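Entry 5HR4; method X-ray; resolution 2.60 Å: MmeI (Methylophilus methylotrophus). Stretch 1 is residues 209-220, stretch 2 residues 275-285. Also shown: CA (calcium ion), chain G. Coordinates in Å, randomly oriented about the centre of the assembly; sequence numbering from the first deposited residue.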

# COMPACT_ATOMS: atom_id res chain seq x y z
N LEU A 209 -18.93 -3.05 36.26
CA LEU A 209 -20.19 -2.41 36.61
C LEU A 209 -21.16 -2.40 35.44
O LEU A 209 -22.36 -2.65 35.60
CB LEU A 209 -19.93 -0.99 37.09
CG LEU A 209 -21.08 -0.46 37.92
CD1 LEU A 209 -21.08 -1.14 39.27
CD2 LEU A 209 -20.95 1.04 38.05
N PHE A 210 -20.64 -2.15 34.23
CA PHE A 210 -21.47 -2.22 33.04
C PHE A 210 -22.06 -3.61 32.86
O PHE A 210 -23.27 -3.76 32.65
CB PHE A 210 -20.66 -1.82 31.82
CG PHE A 210 -21.47 -1.69 30.58
CD1 PHE A 210 -22.69 -1.04 30.61
CD2 PHE A 210 -21.02 -2.22 29.38
CE1 PHE A 210 -23.46 -0.93 29.48
CE2 PHE A 210 -21.77 -2.10 28.24
CZ PHE A 210 -22.99 -1.45 28.29
N GLN A 211 -21.22 -4.64 32.95
CA GLN A 211 -21.71 -6.00 32.74
C GLN A 211 -22.73 -6.37 33.80
O GLN A 211 -23.78 -6.95 33.49
CB GLN A 211 -20.56 -7.01 32.74
CG GLN A 211 -21.06 -8.45 32.57
CD GLN A 211 -19.96 -9.48 32.58
OE1 GLN A 211 -18.83 -9.19 32.17
NE2 GLN A 211 -20.27 -10.69 33.03
N GLU A 212 -22.44 -6.05 35.07
CA GLU A 212 -23.37 -6.42 36.13
C GLU A 212 -24.71 -5.75 35.93
O GLU A 212 -25.76 -6.38 36.10
CB GLU A 212 -22.78 -6.08 37.49
CG GLU A 212 -21.61 -6.98 37.90
CD GLU A 212 -20.70 -6.37 38.96
OE1 GLU A 212 -21.19 -5.52 39.76
OE2 GLU A 212 -19.50 -6.73 38.99
N TYR A 213 -24.71 -4.47 35.53
CA TYR A 213 -25.97 -3.77 35.33
C TYR A 213 -26.81 -4.47 34.27
O TYR A 213 -27.97 -4.81 34.51
CB TYR A 213 -25.71 -2.31 34.95
CG TYR A 213 -26.98 -1.50 34.86
CD1 TYR A 213 -27.41 -0.70 35.92
CD2 TYR A 213 -27.77 -1.54 33.71
CE1 TYR A 213 -28.59 0.03 35.83
CE2 TYR A 213 -28.94 -0.83 33.62
CZ TYR A 213 -29.35 -0.04 34.67
OH TYR A 213 -30.53 0.67 34.54
N ILE A 214 -26.21 -4.71 33.10
CA ILE A 214 -26.90 -5.44 32.04
C ILE A 214 -27.42 -6.78 32.55
O ILE A 214 -28.56 -7.16 32.29
CB ILE A 214 -25.95 -5.60 30.84
CG1 ILE A 214 -25.45 -4.22 30.38
CG2 ILE A 214 -26.64 -6.29 29.68
CD1 ILE A 214 -24.50 -4.28 29.22
N GLU A 215 -26.60 -7.51 33.31
CA GLU A 215 -27.03 -8.83 33.76
C GLU A 215 -28.13 -8.78 34.81
O GLU A 215 -28.87 -9.76 34.96
CB GLU A 215 -25.84 -9.61 34.31
CG GLU A 215 -24.83 -10.05 33.25
CD GLU A 215 -23.57 -10.67 33.86
OE1 GLU A 215 -23.41 -10.58 35.10
OE2 GLU A 215 -22.74 -11.23 33.09
N THR A 216 -28.28 -7.67 35.54
CA THR A 216 -29.21 -7.65 36.66
C THR A 216 -30.42 -6.75 36.44
O THR A 216 -31.52 -7.06 36.91
CB THR A 216 -28.49 -7.23 37.95
OG1 THR A 216 -28.03 -5.88 37.81
CG2 THR A 216 -27.28 -8.13 38.22
N LYS A 217 -30.26 -5.65 35.72
CA LYS A 217 -31.34 -4.70 35.53
C LYS A 217 -31.94 -4.76 34.13
O LYS A 217 -32.77 -3.91 33.79
CB LYS A 217 -30.84 -3.28 35.83
CG LYS A 217 -30.44 -3.08 37.29
CD LYS A 217 -31.03 -1.79 37.89
CE LYS A 217 -32.46 -1.98 38.39
NZ LYS A 217 -32.88 -0.91 39.33
N THR A 218 -31.56 -5.75 33.32
CA THR A 218 -31.98 -5.83 31.93
C THR A 218 -32.56 -7.20 31.63
O THR A 218 -32.02 -8.23 32.05
CB THR A 218 -30.79 -5.55 30.99
OG1 THR A 218 -30.53 -4.14 30.98
CG2 THR A 218 -31.10 -5.99 29.59
N LEU A 219 -33.67 -7.21 30.88
CA LEU A 219 -34.43 -8.42 30.61
C LEU A 219 -33.66 -9.36 29.68
O LEU A 219 -32.90 -8.92 28.81
CB LEU A 219 -35.78 -8.08 29.99
CG LEU A 219 -36.95 -7.60 30.85
CD1 LEU A 219 -38.20 -7.62 29.99
CD2 LEU A 219 -37.12 -8.46 32.11
N GLU A 220 -33.88 -10.66 29.86
CA GLU A 220 -33.13 -11.66 29.10
C GLU A 220 -33.46 -11.62 27.61
O GLU A 220 -32.59 -11.95 26.79
CB GLU A 220 -33.39 -13.05 29.67
CG GLU A 220 -32.77 -14.17 28.86
CD GLU A 220 -33.39 -15.51 29.18
OE1 GLU A 220 -34.24 -15.55 30.10
OE2 GLU A 220 -33.04 -16.52 28.53
N MET A 275 -28.51 -10.24 20.38
CA MET A 275 -27.70 -9.03 20.45
C MET A 275 -27.34 -8.70 21.89
O MET A 275 -26.27 -8.13 22.14
CB MET A 275 -28.42 -7.83 19.82
CG MET A 275 -28.69 -7.92 18.32
SD MET A 275 -30.10 -6.86 17.84
CE MET A 275 -29.26 -5.33 17.45
N ARG A 276 -28.21 -9.04 22.83
CA ARG A 276 -27.84 -8.85 24.23
C ARG A 276 -26.73 -9.80 24.62
O ARG A 276 -25.78 -9.41 25.32
CB ARG A 276 -29.05 -9.04 25.13
CG ARG A 276 -28.74 -8.75 26.58
CD ARG A 276 -30.00 -8.66 27.38
NE ARG A 276 -29.77 -8.75 28.82
CZ ARG A 276 -29.70 -9.89 29.49
NH1 ARG A 276 -29.83 -11.06 28.85
NH2 ARG A 276 -29.50 -9.87 30.80
N GLU A 277 -26.81 -11.06 24.18
CA GLU A 277 -25.79 -12.02 24.54
C GLU A 277 -24.46 -11.66 23.91
O GLU A 277 -23.42 -11.71 24.58
CB GLU A 277 -26.23 -13.43 24.18
CG GLU A 277 -27.32 -13.92 25.10
CD GLU A 277 -27.81 -15.31 24.76
OE1 GLU A 277 -27.40 -15.86 23.71
OE2 GLU A 277 -28.61 -15.84 25.56
N ALA A 278 -24.48 -11.24 22.64
CA ALA A 278 -23.26 -10.77 21.99
C ALA A 278 -22.59 -9.65 22.78
O ALA A 278 -21.36 -9.63 22.92
CB ALA A 278 -23.56 -10.31 20.56
N LEU A 279 -23.38 -8.72 23.33
CA LEU A 279 -22.81 -7.63 24.11
C LEU A 279 -22.35 -8.10 25.48
O LEU A 279 -21.32 -7.62 25.98
CB LEU A 279 -23.83 -6.49 24.25
CG LEU A 279 -23.37 -5.24 25.03
CD1 LEU A 279 -22.14 -4.59 24.41
CD2 LEU A 279 -24.52 -4.23 25.13
N LEU A 280 -23.09 -9.00 26.12
CA LEU A 280 -22.58 -9.61 27.35
C LEU A 280 -21.35 -10.46 27.06
O LEU A 280 -20.42 -10.54 27.87
CB LEU A 280 -23.67 -10.45 28.01
CG LEU A 280 -24.74 -9.70 28.77
CD1 LEU A 280 -25.84 -10.66 29.24
CD2 LEU A 280 -24.11 -8.97 29.94
N ASP A 281 -21.34 -11.11 25.90
CA ASP A 281 -20.17 -11.84 25.44
C ASP A 281 -18.95 -10.94 25.40
O ASP A 281 -17.87 -11.31 25.89
CB ASP A 281 -20.46 -12.40 24.06
CG ASP A 281 -19.82 -13.71 23.84
OD1 ASP A 281 -18.61 -13.71 23.53
OD2 ASP A 281 -20.54 -14.72 24.00
N LEU A 282 -19.08 -9.75 24.80
CA LEU A 282 -17.96 -8.82 24.76
C LEU A 282 -17.57 -8.38 26.17
O LEU A 282 -16.38 -8.22 26.47
CB LEU A 282 -18.31 -7.62 23.88
CG LEU A 282 -18.40 -7.88 22.37
CD1 LEU A 282 -18.80 -6.62 21.63
CD2 LEU A 282 -17.06 -8.38 21.84
N CYS A 283 -18.55 -8.20 27.06
CA CYS A 283 -18.24 -7.76 28.42
C CYS A 283 -17.35 -8.77 29.13
O CYS A 283 -16.45 -8.38 29.89
CB CYS A 283 -19.51 -7.55 29.24
SG CYS A 283 -20.52 -6.17 28.73
N SER A 284 -17.59 -10.06 28.92
CA SER A 284 -16.87 -11.05 29.71
C SER A 284 -15.38 -11.11 29.37
O SER A 284 -14.63 -11.70 30.14
CB SER A 284 -17.51 -12.42 29.55
OG SER A 284 -17.32 -12.90 28.24
N LEU A 285 -14.94 -10.50 28.27
CA LEU A 285 -13.52 -10.42 27.97
C LEU A 285 -12.89 -9.24 28.72
O LEU A 285 -13.57 -8.38 29.29
CB LEU A 285 -13.30 -10.27 26.48
CG LEU A 285 -13.98 -11.34 25.62
CD1 LEU A 285 -13.74 -11.08 24.14
CD2 LEU A 285 -13.52 -12.72 26.00
CA CA G . -14.70 -7.40 30.95
O HOH W 1 -16.46 -7.13 32.55

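Two helices of MmeI, 209-217 and 275-283, pack in a roughly antiparallel sense, their N-to-C directions 150° apart and their axes 9.9 Å apart at closest approach, so the start of stretch 1 lies beside the end of stretch 2: the CA atoms of Gln211 and Cys283 are 5.8 Å apart. The contact buries 540 Å², both sides summed. Phe210 opens the interface, its ring meeting Cys283 obliquely (Phe210 CD2 to Cys283 SG, 4.0 Å) and reaching Leu279 more loosely (Phe210 CZ to Leu279 CD2, 4.5 Å). Gln211 lies extended, with chi1 and chi2 both t. Its aliphatic CG rests 4.1 Å from Leu280 CD2, while its amide splits two tasks: NE2 donates to Glu215 OE2 (2.5 Å), one turn along the same helix, and OE1 accepts from a water (3.2 Å). That water also binds the calcium ion, at 2.4 Å, and the ion is held by Cys283 O (2.3 Å) and Leu285 O (2.2 Å), with further ligands elsewhere in the structure, so Gln211 is linked through water to the metal site at the end of stretch 2. Ile214 forms the apolar centre: its CG2 packs on Leu280 CD2 (3.7 Å) and its CD1 on Leu279 CD2 (4.1 Å). Glu215 adds its methylene CG against Leu280 CD2 (3.6 Å). Beyond this, Arg276 reaches across in an extended conformation, chi1 to chi3 all t. Its NH2 donates to Ile214 O (3.2 Å, 164°), near the guanidinium plane, in a direct hydrogen bond between the stretches. As stretch 1 leaves the helix, its chain passes close to this group: Thr218 CG2 comes within 3.2 Å of Arg276 NE, and one guanidinium face is covered by Leu219 O, 3.1 Å from Arg276 NE but too poorly angled to bond, and by Glu220 CA, 3.4 Å from Arg276 NH1.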